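Side-chain contacts in computational Design of Enzyme (Synthetic construct, PDB 3TP4), which is a computationally designed enzyme with a TIM-barrel domain, probably built to carry an activated serine in a catalytic triad: residues 200-203 / 204-207; 139-142 / 143-147; 229-232 / 233-236; 192-195 / 196-200; 158-161 / 162-166. All blocks are in the same frame, centred on the assembly; numbering follows the deposited sequence.

Interaction 1 (200-203 / 204-207); sequences TVEY and LRDV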
# COMPACT_ATOMS: atom_id res chain seq x y z
N THR A 200 -9.91 -5.95 -2.34
CA THR A 200 -9.72 -4.52 -2.53
C THR A 200 -9.22 -4.24 -3.95
O THR A 200 -9.71 -3.32 -4.64
CB THR A 200 -8.74 -3.94 -1.50
OG1 THR A 200 -9.32 -4.01 -0.19
CG2 THR A 200 -8.38 -2.50 -1.82
N VAL A 201 -8.23 -5.01 -4.37
CA VAL A 201 -7.64 -4.82 -5.69
C VAL A 201 -8.65 -5.15 -6.78
O VAL A 201 -8.81 -4.42 -7.75
CB VAL A 201 -6.40 -5.70 -5.90
CG1 VAL A 201 -6.02 -5.71 -7.37
CG2 VAL A 201 -5.22 -5.19 -5.06
N GLU A 202 -9.36 -6.26 -6.60
CA GLU A 202 -10.32 -6.72 -7.59
C GLU A 202 -11.53 -5.78 -7.69
O GLU A 202 -11.98 -5.43 -8.78
CB GLU A 202 -10.73 -8.16 -7.27
CG GLU A 202 -9.60 -9.15 -7.58
CD GLU A 202 -9.67 -10.45 -6.81
OE1 GLU A 202 -10.56 -10.59 -5.93
OE2 GLU A 202 -8.83 -11.34 -7.09
N TYR A 203 -12.05 -5.34 -6.54
CA TYR A 203 -13.16 -4.40 -6.56
C TYR A 203 -12.77 -3.11 -7.29
O TYR A 203 -13.45 -2.68 -8.21
CB TYR A 203 -13.67 -4.09 -5.14
CG TYR A 203 -14.95 -3.26 -5.16
CD1 TYR A 203 -16.17 -3.86 -5.44
CD2 TYR A 203 -14.93 -1.89 -4.92
CE1 TYR A 203 -17.35 -3.12 -5.47
CE2 TYR A 203 -16.10 -1.13 -4.94
CZ TYR A 203 -17.31 -1.77 -5.22
OH TYR A 203 -18.50 -1.07 -5.26
N LEU A 204 -11.64 -2.51 -6.91
CA LEU A 204 -11.20 -1.27 -7.55
C LEU A 204 -10.89 -1.47 -9.04
O LEU A 204 -11.36 -0.70 -9.88
CB LEU A 204 -9.98 -0.69 -6.84
CG LEU A 204 -10.22 -0.09 -5.44
CD1 LEU A 204 -8.92 0.18 -4.74
CD2 LEU A 204 -11.08 1.20 -5.48
N ARG A 205 -10.10 -2.48 -9.37
CA ARG A 205 -9.65 -2.67 -10.74
C ARG A 205 -10.74 -3.28 -11.62
O ARG A 205 -11.09 -2.73 -12.67
CB ARG A 205 -8.41 -3.57 -10.79
CG ARG A 205 -7.93 -3.95 -12.20
CD ARG A 205 -6.89 -5.09 -12.17
NE ARG A 205 -7.47 -6.33 -11.63
CZ ARG A 205 -6.78 -7.32 -11.08
NH1 ARG A 205 -5.45 -7.26 -10.98
NH2 ARG A 205 -7.41 -8.39 -10.61
N ASP A 206 -11.30 -4.40 -11.19
CA ASP A 206 -12.18 -5.17 -12.07
C ASP A 206 -13.61 -4.69 -11.99
O ASP A 206 -14.34 -4.71 -12.98
CB ASP A 206 -12.13 -6.66 -11.72
CG ASP A 206 -10.73 -7.24 -11.82
OD1 ASP A 206 -9.99 -6.86 -12.74
OD2 ASP A 206 -10.37 -8.08 -10.98
N VAL A 207 -14.03 -4.31 -10.79
CA VAL A 207 -15.40 -3.87 -10.60
C VAL A 207 -15.58 -2.38 -10.93
O VAL A 207 -16.52 -2.00 -11.61
CB VAL A 207 -15.93 -4.19 -9.19
CG1 VAL A 207 -17.31 -3.56 -8.99
CG2 VAL A 207 -16.00 -5.72 -8.96
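Arg205 packs on Val201 and Val207 packs on Tyr203, two pairs, each i to i+4, in the last turns of helix 190-207, a helix of the TIM barrel. Val201 CG1 sits on one face of the Arg205 guanidinium, toward its rim and 4.0 Å from NH1. The arginine chain leaves with CG anti to the backbone N and bends at chi3 (64°), which turns NE and NH2 to the next residue. Its grip on Asp206 is side-on. Arg205 NE reaches Asp206 OD1 at 2.8 Å, from above the carboxylate plane. Arg205 NH2 reaches Asp206 OD2 at 3.0 Å, nearly straight (165°) and in the guanidinium plane. Asp206 OD2 also forms a salt bridge with Arg396, and Arg205 NH1 bonds to Val9 O. An alanine in place of Arg205 would probably leave Asp206 with one arginine fewer to balance its charge and take away the group that lies against Val201 CG1 and a donor to Val9 O. On another side of the helix, Tyr203 CE1 lies 3.5 Å from Val207 CG1, while Tyr203 OH is held by Asp149. The backbone widens here. Glu202 O accepts from both Asp206 N at 2.7 Å and Val207 N at 3.1 Å, whereas the Val207 N bond to Tyr203 O is weak. This is the pattern of a pi-type turn at the C-terminal end of a helix.

Interaction 2 (139-142 / 143-147); sequences SHHA and ELVAY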
# COMPACT_ATOMS: atom_id res chain seq x y z
N SER A 139 -20.70 -8.69 8.32
CA SER A 139 -21.64 -7.71 8.85
C SER A 139 -21.32 -6.30 8.39
O SER A 139 -22.21 -5.45 8.32
CB SER A 139 -21.63 -7.76 10.38
OG SER A 139 -20.38 -7.33 10.89
N HIS A 140 -20.06 -6.04 8.08
CA HIS A 140 -19.67 -4.71 7.63
C HIS A 140 -19.10 -4.66 6.21
O HIS A 140 -18.47 -3.68 5.83
CB HIS A 140 -18.69 -4.06 8.63
CG HIS A 140 -19.35 -3.55 9.88
ND1 HIS A 140 -19.60 -2.21 10.10
CD2 HIS A 140 -19.81 -4.20 10.98
CE1 HIS A 140 -20.18 -2.06 11.28
NE2 HIS A 140 -20.32 -3.25 11.83
N HIS A 141 -19.31 -5.71 5.42
CA HIS A 141 -18.80 -5.71 4.04
C HIS A 141 -19.26 -4.46 3.27
O HIS A 141 -18.47 -3.84 2.54
CB HIS A 141 -19.19 -6.98 3.30
CG HIS A 141 -18.55 -7.12 1.96
ND1 HIS A 141 -17.18 -7.15 1.79
CD2 HIS A 141 -19.08 -7.24 0.72
CE1 HIS A 141 -16.90 -7.28 0.51
NE2 HIS A 141 -18.03 -7.33 -0.17
N ALA A 142 -20.52 -4.07 3.44
CA ALA A 142 -21.06 -2.91 2.72
C ALA A 142 -20.31 -1.62 3.04
O ALA A 142 -20.07 -0.79 2.16
CB ALA A 142 -22.56 -2.75 2.98
N GLU A 143 -19.94 -1.43 4.31
CA GLU A 143 -19.13 -0.27 4.69
C GLU A 143 -17.82 -0.27 3.90
O GLU A 143 -17.40 0.77 3.36
CB GLU A 143 -18.83 -0.27 6.19
CG GLU A 143 -19.77 -1.12 7.02
CD GLU A 143 -21.11 -0.47 7.23
OE1 GLU A 143 -21.95 -1.05 7.96
OE2 GLU A 143 -21.32 0.63 6.68
N LEU A 144 -17.17 -1.43 3.82
CA LEU A 144 -15.92 -1.54 3.08
C LEU A 144 -16.13 -1.12 1.64
O LEU A 144 -15.42 -0.27 1.11
CB LEU A 144 -15.37 -2.97 3.14
CG LEU A 144 -14.07 -3.13 2.34
CD1 LEU A 144 -12.96 -2.30 2.97
CD2 LEU A 144 -13.67 -4.58 2.24
N VAL A 145 -17.14 -1.72 1.00
CA VAL A 145 -17.43 -1.42 -0.40
C VAL A 145 -17.68 0.06 -0.63
O VAL A 145 -17.19 0.63 -1.60
CB VAL A 145 -18.63 -2.25 -0.92
CG1 VAL A 145 -19.05 -1.75 -2.30
CG2 VAL A 145 -18.26 -3.71 -0.99
N ALA A 146 -18.43 0.70 0.26
CA ALA A 146 -18.70 2.12 0.11
C ALA A 146 -17.40 2.91 0.29
O ALA A 146 -17.16 3.88 -0.42
CB ALA A 146 -19.75 2.57 1.12
N TYR A 147 -16.57 2.49 1.23
CA TYR A 147 -15.26 3.14 1.40
C TYR A 147 -14.45 3.05 0.11
O TYR A 147 -13.86 4.03 -0.34
CB TYR A 147 -14.49 2.51 2.55
CG TYR A 147 -13.36 3.39 3.05
CD1 TYR A 147 -12.04 3.13 2.72
CD2 TYR A 147 -13.63 4.50 3.85
CE1 TYR A 147 -11.00 3.95 3.18
CE2 TYR A 147 -12.62 5.31 4.32
CZ TYR A 147 -11.31 5.04 3.98
OH TYR A 147 -10.31 5.86 4.45
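The first turn of helix 141-157 joins His140, at the N-cap position, to Glu143, and His141 to Val145. Glu143 comes in at the edge of the His140 imidazole. Its CG lies near the ring plane, 3.3 Å from His140 ND1. The glutamate chain is bent at chi2 (-76°), and this folds the carboxylate back beside the histidine. The two planes are 44° apart. Glu143 OE1 is 3.4 Å from His140 ND1, but the angle is poor, and the pair is not a hydrogen bond. A carboxylate in this first turn would probably be favoured by the positive end of the helix. The second pair is a CH-pi contact. Val145 CG2 stands over one face of the His141 ring, 4.0 Å from the ring centroid and 24° off its normal, with NE2 as the closest ring atom at 3.7 Å. The His141 ring is also held by its ND1, which bonds to Val134 O on the preceding helix, so its rotation should be well fixed. The backbone supports both pairs. Leu144 N bonds to His140 O at 3.3 Å, Val145 N to His141 O at 2.9 Å, and Ala146 N to Ala142 O at 2.9 Å. Leu144 and Val145 turn to helix 190-207, where they pack on Leu196, Phe199 and Tyr203. His141 also meets the ring of Phe199. Solvent can reach much of the other side, including Ala142 and Ala146. The arrangement is the N-terminal start of a TIM-barrel helix, with one flank packed on neighbouring helix 190-207.

Interaction 3 (229-232 / 233-236); sequences VYLR and TYPG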
# COMPACT_ATOMS: atom_id res chain seq x y z
N VAL A 229 8.99 -14.31 7.79
CA VAL A 229 8.26 -13.41 8.66
C VAL A 229 7.71 -12.21 7.85
O VAL A 229 6.53 -11.84 7.95
CB VAL A 229 9.14 -12.94 9.84
CG1 VAL A 229 8.37 -12.00 10.74
CG2 VAL A 229 9.66 -14.16 10.63
N TYR A 230 8.57 -11.62 7.03
CA TYR A 230 8.16 -10.52 6.16
C TYR A 230 7.00 -10.92 5.25
O TYR A 230 6.05 -10.15 5.04
CB TYR A 230 9.36 -10.09 5.30
CG TYR A 230 9.06 -8.97 4.30
CD1 TYR A 230 8.94 -7.65 4.71
CD2 TYR A 230 8.92 -9.25 2.94
CE1 TYR A 230 8.68 -6.62 3.79
CE2 TYR A 230 8.67 -8.23 2.02
CZ TYR A 230 8.55 -6.92 2.45
OH TYR A 230 8.31 -5.92 1.54
N LEU A 231 7.05 -12.13 4.71
CA LEU A 231 6.03 -12.56 3.75
C LEU A 231 4.75 -13.15 4.35
O LEU A 231 3.87 -13.57 3.61
CB LEU A 231 6.60 -13.55 2.74
CG LEU A 231 7.73 -12.99 1.87
CD1 LEU A 231 8.37 -14.13 1.08
CD2 LEU A 231 7.20 -11.89 0.94
N ARG A 232 4.64 -13.18 5.68
CA ARG A 232 3.47 -13.79 6.31
C ARG A 232 2.14 -13.30 5.72
O ARG A 232 1.23 -14.09 5.47
CB ARG A 232 3.48 -13.59 7.83
CG ARG A 232 4.07 -14.78 8.59
CD ARG A 232 4.48 -14.44 10.03
NE ARG A 232 3.37 -14.54 10.98
CZ ARG A 232 3.50 -14.46 12.30
NH1 ARG A 232 4.70 -14.27 12.85
NH2 ARG A 232 2.43 -14.56 13.08
N THR A 233 2.04 -11.99 5.49
CA THR A 233 0.78 -11.39 5.05
C THR A 233 0.78 -10.99 3.57
O THR A 233 -0.11 -10.25 3.13
CB THR A 233 0.43 -10.16 5.92
OG1 THR A 233 1.39 -9.11 5.69
CG2 THR A 233 0.44 -10.53 7.41
N TYR A 234 1.76 -11.47 2.81
CA TYR A 234 1.91 -11.10 1.41
C TYR A 234 0.69 -11.49 0.57
O TYR A 234 0.31 -12.65 0.54
CB TYR A 234 3.15 -11.79 0.84
CG TYR A 234 3.45 -11.45 -0.60
CD1 TYR A 234 3.59 -10.13 -1.01
CD2 TYR A 234 3.64 -12.46 -1.55
CE1 TYR A 234 3.89 -9.81 -2.32
CE2 TYR A 234 3.94 -12.15 -2.87
CZ TYR A 234 4.06 -10.83 -3.25
OH TYR A 234 4.36 -10.51 -4.55
N PRO A 235 0.07 -10.53 -0.12
CA PRO A 235 -1.14 -10.84 -0.90
C PRO A 235 -0.89 -11.66 -2.16
O PRO A 235 -1.82 -12.29 -2.66
CB PRO A 235 -1.69 -9.44 -1.27
CG PRO A 235 -1.10 -8.53 -0.29
CD PRO A 235 0.29 -9.08 -0.02
N GLY A 236 0.33 -11.66 -2.69
CA GLY A 236 0.64 -12.44 -3.88
C GLY A 236 1.13 -11.60 -5.05
O GLY A 236 0.80 -10.42 -5.15
O HOH W 1 3.92 -9.96 6.70
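Leu231 O accepts from Tyr234 N at 3.1 Å, closing a beta turn from Leu231 to Tyr234. The bond is straight at the hydrogen (167°), yet the donor stands 65° above the carbonyl plane. Water 1 bridges the backbone beside this turn. It donates to Tyr230 O at 2.7 Å and accepts from Thr233 N at 3.0 Å, so it serves two backbone groups. Arg232 N still bonds to Val229 O. The side chains of Leu231 and Tyr234 lie alongside each other and point the same way. Leu231 CD2 does the touching, 4.1 Å from Tyr234 CB and obliquely placed to the ring. Tyr234 has CG anti to its own N (chi1 -178°), which carries the ring away from the turn toward the chain that follows. There Gly236 N lies over the centre of one ring face, 3.5 Å above the plane. The backbone angles of Gly236 would jam any CB against the preceding carbonyl, so glycine suits this position. Tyr234 OH bonds to Asp237 and Tyr230 OH to Gly244 O. Both tyrosine rings meet Trp217 edge-to-face, and Thr233 OG1 makes a weak bond with Trp217 NE1. The contact joins helix 227-230 to the loop before strand 242-249. It is a beta turn in the connection between strands 213-217 and 242-249 of the TIM barrel.

Interaction 4 (192-195 / 196-200); sequences EYQE and LYRFT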
# COMPACT_ATOMS: atom_id res chain seq x y z
N GLU A 192 -7.03 -14.00 6.07
CA GLU A 192 -8.11 -13.03 5.99
C GLU A 192 -7.56 -11.69 5.51
O GLU A 192 -8.22 -10.98 4.75
CB GLU A 192 -8.81 -12.89 7.35
CG GLU A 192 -9.63 -14.11 7.78
CD GLU A 192 -10.40 -13.85 9.08
OE1 GLU A 192 -9.78 -13.89 10.17
OE2 GLU A 192 -11.61 -13.59 9.01
N TYR A 193 -6.36 -11.34 5.94
CA TYR A 193 -5.73 -10.14 5.39
C TYR A 193 -5.56 -10.27 3.87
O TYR A 193 -5.82 -9.33 3.12
CB TYR A 193 -4.38 -9.84 6.03
CG TYR A 193 -3.77 -8.59 5.42
CD1 TYR A 193 -4.17 -7.33 5.83
CD2 TYR A 193 -2.84 -8.68 4.40
CE1 TYR A 193 -3.65 -6.19 5.27
CE2 TYR A 193 -2.31 -7.54 3.82
CZ TYR A 193 -2.72 -6.30 4.27
OH TYR A 193 -2.21 -5.17 3.70
N GLN A 194 -5.09 -11.43 3.44
CA GLN A 194 -4.84 -11.66 2.02
C GLN A 194 -6.14 -11.54 1.21
O GLN A 194 -6.14 -10.96 0.13
CB GLN A 194 -4.18 -13.02 1.80
CG GLN A 194 -2.74 -13.08 2.29
CD GLN A 194 -2.21 -14.50 2.41
OE1 GLN A 194 -2.98 -15.45 2.61
NE2 GLN A 194 -0.90 -14.66 2.29
N GLU A 195 -7.24 -12.08 1.73
CA GLU A 195 -8.49 -11.97 0.98
C GLU A 195 -9.00 -10.54 0.98
O GLU A 195 -9.59 -10.10 -0.01
CB GLU A 195 -9.56 -12.94 1.50
CG GLU A 195 -9.18 -14.40 1.30
CD GLU A 195 -8.77 -14.72 -0.14
OE1 GLU A 195 -9.38 -14.18 -1.09
OE2 GLU A 195 -7.85 -15.53 -0.32
N LEU A 196 -8.76 -9.80 2.06
CA LEU A 196 -9.17 -8.39 2.12
C LEU A 196 -8.40 -7.59 1.07
O LEU A 196 -8.99 -6.81 0.32
CB LEU A 196 -8.90 -7.78 3.51
CG LEU A 196 -8.91 -6.25 3.62
CD1 LEU A 196 -10.27 -5.68 3.24
CD2 LEU A 196 -8.50 -5.75 5.02
N TYR A 197 -7.09 -7.79 1.02
CA TYR A 197 -6.25 -7.05 0.07
C TYR A 197 -6.67 -7.42 -1.35
O TYR A 197 -6.81 -6.54 -2.22
CB TYR A 197 -4.77 -7.38 0.30
CG TYR A 197 -3.80 -6.48 -0.44
CD1 TYR A 197 -3.59 -6.61 -1.81
CD2 TYR A 197 -3.06 -5.51 0.24
CE1 TYR A 197 -2.70 -5.78 -2.50
CE2 TYR A 197 -2.17 -4.68 -0.43
CZ TYR A 197 -1.99 -4.82 -1.80
OH TYR A 197 -1.11 -3.99 -2.46
N ARG A 198 -6.86 -8.71 -1.60
CA ARG A 198 -7.18 -9.21 -2.95
C ARG A 198 -8.53 -8.66 -3.43
O ARG A 198 -8.65 -8.18 -4.55
CB ARG A 198 -7.16 -10.74 -3.01
CG ARG A 198 -5.74 -11.34 -2.89
CD ARG A 198 -5.78 -12.80 -2.47
NE ARG A 198 -4.44 -13.35 -2.29
CZ ARG A 198 -4.18 -14.53 -1.71
NH1 ARG A 198 -5.17 -15.28 -1.25
NH2 ARG A 198 -2.94 -14.96 -1.60
N PHE A 199 -9.54 -8.73 -2.56
CA PHE A 199 -10.83 -8.13 -2.87
C PHE A 199 -10.69 -6.65 -3.15
O PHE A 199 -11.31 -6.12 -4.07
CB PHE A 199 -11.82 -8.30 -1.73
CG PHE A 199 -13.12 -7.57 -1.94
CD1 PHE A 199 -14.07 -8.07 -2.83
CD2 PHE A 199 -13.39 -6.39 -1.27
CE1 PHE A 199 -15.26 -7.40 -3.04
CE2 PHE A 199 -14.59 -5.71 -1.47
CZ PHE A 199 -15.52 -6.21 -2.36
N THR A 200 -9.91 -5.95 -2.34
CA THR A 200 -9.72 -4.52 -2.53
C THR A 200 -9.22 -4.24 -3.95
O THR A 200 -9.71 -3.32 -4.64
CB THR A 200 -8.74 -3.94 -1.50
OG1 THR A 200 -9.32 -4.01 -0.19
CG2 THR A 200 -8.38 -2.50 -1.82
O HOH W 2 -4.72 -17.07 1.19
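One face of the Arg198 guanidinium lies on Gln194 CB, which is centred 3.8 Å from the plane, and its edge meets Glu195 OE2. The Gln194 amide runs alongside, stacked with its plane 20° from the guanidinium. Arg198 NH1 bonds to Glu195 OE2 at 2.8 Å in a salt bridge. The oxygen lies in the guanidinium plane, but the arginine comes from above the carboxylate plane. Glu195 bends at chi2 (-52°) to bring its carboxylate there, and its OE1 bonds to His376. Water 2 donates to Gln194 OE1 at 2.8 Å and accepts from Arg198 NH1 at 3.1 Å. Both side chains also hold the loop 233-236: Gln194 NE2 bonds to Tyr234 O and Arg198 NE to Pro235 O. A leucine in place of Arg198 is likely to leave Glu195 OE2 without its charged mate and take away a donor to Pro235 O. Tyr193 and Tyr197 lie side by side. Tyr193 OH comes to the edge of the Tyr197 ring, 3.6 Å from CD2, and bonds to Trp173 O. These are i to i+3 and i to i+4 pairs of an alpha helix of the TIM barrel, which reaches the C-terminal beta domain through His376.

Interaction 5 (158-161 / 162-166); sequences SRRD and DGTLI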
# COMPACT_ATOMS: atom_id res chain seq x y z
N SER A 158 -8.55 12.47 -9.91
CA SER A 158 -7.14 12.87 -9.97
C SER A 158 -6.66 12.90 -11.41
O SER A 158 -5.99 11.98 -11.88
CB SER A 158 -6.28 11.93 -9.12
OG SER A 158 -6.69 11.99 -7.77
N ARG A 159 -7.01 13.98 -12.10
CA ARG A 159 -6.71 14.16 -13.51
C ARG A 159 -6.05 15.51 -13.73
O ARG A 159 -6.43 16.50 -13.10
CB ARG A 159 -7.99 14.11 -14.34
CG ARG A 159 -8.70 12.76 -14.35
CD ARG A 159 -9.95 12.80 -15.23
NE ARG A 159 -10.61 11.50 -15.32
CZ ARG A 159 -10.47 10.65 -16.33
NH1 ARG A 159 -9.69 10.95 -17.36
NH2 ARG A 159 -11.12 9.50 -16.32
N ARG A 160 -5.08 15.55 -14.63
CA ARG A 160 -4.50 16.81 -15.05
C ARG A 160 -5.52 17.63 -15.84
O ARG A 160 -6.57 17.12 -16.23
CB ARG A 160 -3.24 16.56 -15.87
CG ARG A 160 -2.21 15.74 -15.11
CD ARG A 160 -0.82 15.96 -15.64
NE ARG A 160 -0.45 15.03 -16.69
CZ ARG A 160 0.64 14.27 -16.67
NH1 ARG A 160 1.47 14.35 -15.64
NH2 ARG A 160 0.90 13.44 -17.67
N ASP A 161 -5.20 18.90 -16.08
CA ASP A 161 -6.11 19.80 -16.77
C ASP A 161 -6.47 19.27 -18.15
O ASP A 161 -7.60 19.43 -18.61
CB ASP A 161 -5.50 21.20 -16.91
CG ASP A 161 -5.29 21.88 -15.57
OD1 ASP A 161 -5.99 21.52 -14.60
OD2 ASP A 161 -4.43 22.78 -15.49
N ASP A 162 -5.51 18.62 -18.79
CA ASP A 162 -5.75 18.03 -20.10
C ASP A 162 -6.51 16.71 -20.00
O ASP A 162 -6.65 15.99 -20.99
CB ASP A 162 -4.43 17.83 -20.83
CG ASP A 162 -3.59 16.74 -20.22
OD1 ASP A 162 -3.96 16.26 -19.12
OD2 ASP A 162 -2.57 16.36 -20.83
N GLY A 163 -6.98 16.38 -18.80
CA GLY A 163 -7.81 15.19 -18.61
C GLY A 163 -7.06 13.91 -18.26
O GLY A 163 -7.68 12.90 -17.89
N THR A 164 -5.74 13.93 -18.38
CA THR A 164 -4.92 12.75 -18.12
C THR A 164 -5.00 12.32 -16.65
O THR A 164 -4.81 13.12 -15.75
CB THR A 164 -3.45 13.00 -18.51
OG1 THR A 164 -3.36 13.40 -19.88
CG2 THR A 164 -2.62 11.74 -18.30
N LEU A 165 -5.28 11.04 -16.42
CA LEU A 165 -5.26 10.51 -15.07
C LEU A 165 -3.84 10.59 -14.52
O LEU A 165 -2.88 10.27 -15.22
CB LEU A 165 -5.75 9.06 -15.03
CG LEU A 165 -7.24 8.85 -15.31
CD1 LEU A 165 -7.51 7.45 -15.84
CD2 LEU A 165 -8.07 9.13 -14.07
N ILE A 166 -3.72 11.02 -13.27
CA ILE A 166 -2.44 11.05 -12.57
C ILE A 166 -2.22 9.71 -11.85
O ILE A 166 -3.06 9.29 -11.06
CB ILE A 166 -2.44 12.17 -11.53
CG1 ILE A 166 -2.72 13.52 -12.21
CG2 ILE A 166 -1.13 12.21 -10.76
CD1 ILE A 166 -2.97 14.63 -11.22
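Ile166 N bonds to Ser158 O at 2.8 Å, almost straight (178°), and Arg160 N bonds to Thr164 O at 2.7 Å. Gly163 N then closes the tip on Arg160 O, also at 2.7 Å. Gly163 O lies in the Arg159 guanidinium plane and takes a bond from Arg159 NH1 at 2.9 Å, nearly end-on to the carbonyl. Arg159 NH2 makes a salt bridge with Asp156. The result is a short hairpin-like turn, with a single backbone bridge between Arg159 and Leu165 and a type I beta turn from Arg160 to Gly163, set in the connection from helix 141-157 to strand 168-174 of the TIM barrel. An Asx turn overlaps it. Asp162 OD1 accepts from Thr164 N at 3.0 Å, from above the carboxylate plane. Asp162 CG sits between its own N and carbonyl carbon (chi1 70°), which turns the carboxylate to that N-H. At the backbone angles of Gly163 a CB would press on the carbonyl O of Asp162, which explains the glycine. Leu165 CD2 lies over the centre of one Arg159 guanidinium face, 3.6 Å from CZ. Arg160 CG meets Ile166 CG1 at 3.7 Å, and Ile166 continues onto Ile98 of helix 87-104.

Interactions 1 and 4 share Thr200 and follow each other along helix 190-207, with centres 11 Å apart. Interaction 2 meets interaction 4 where His141 CE1 lies 3.4 Å from Phe199 CZ and Leu144 CD2 3.7 Å from Leu196 CD1, and interaction 1 where Val145 CG1 lies 3.1 Å from Tyr203 OH. Interaction 3 meets interaction 4, with Pro235 CG 3.4 Å from Tyr197 CG. Helix 190-207 thus connects interactions 1 to 4. Interaction 5 stands apart, and its centre is about 34 Å from that of interaction 3. It follows the helix that interaction 2 begins. Ser70, His37 and Glu320, which have charge-relay geometry and may be the designed triad, belong to none of the five contacts.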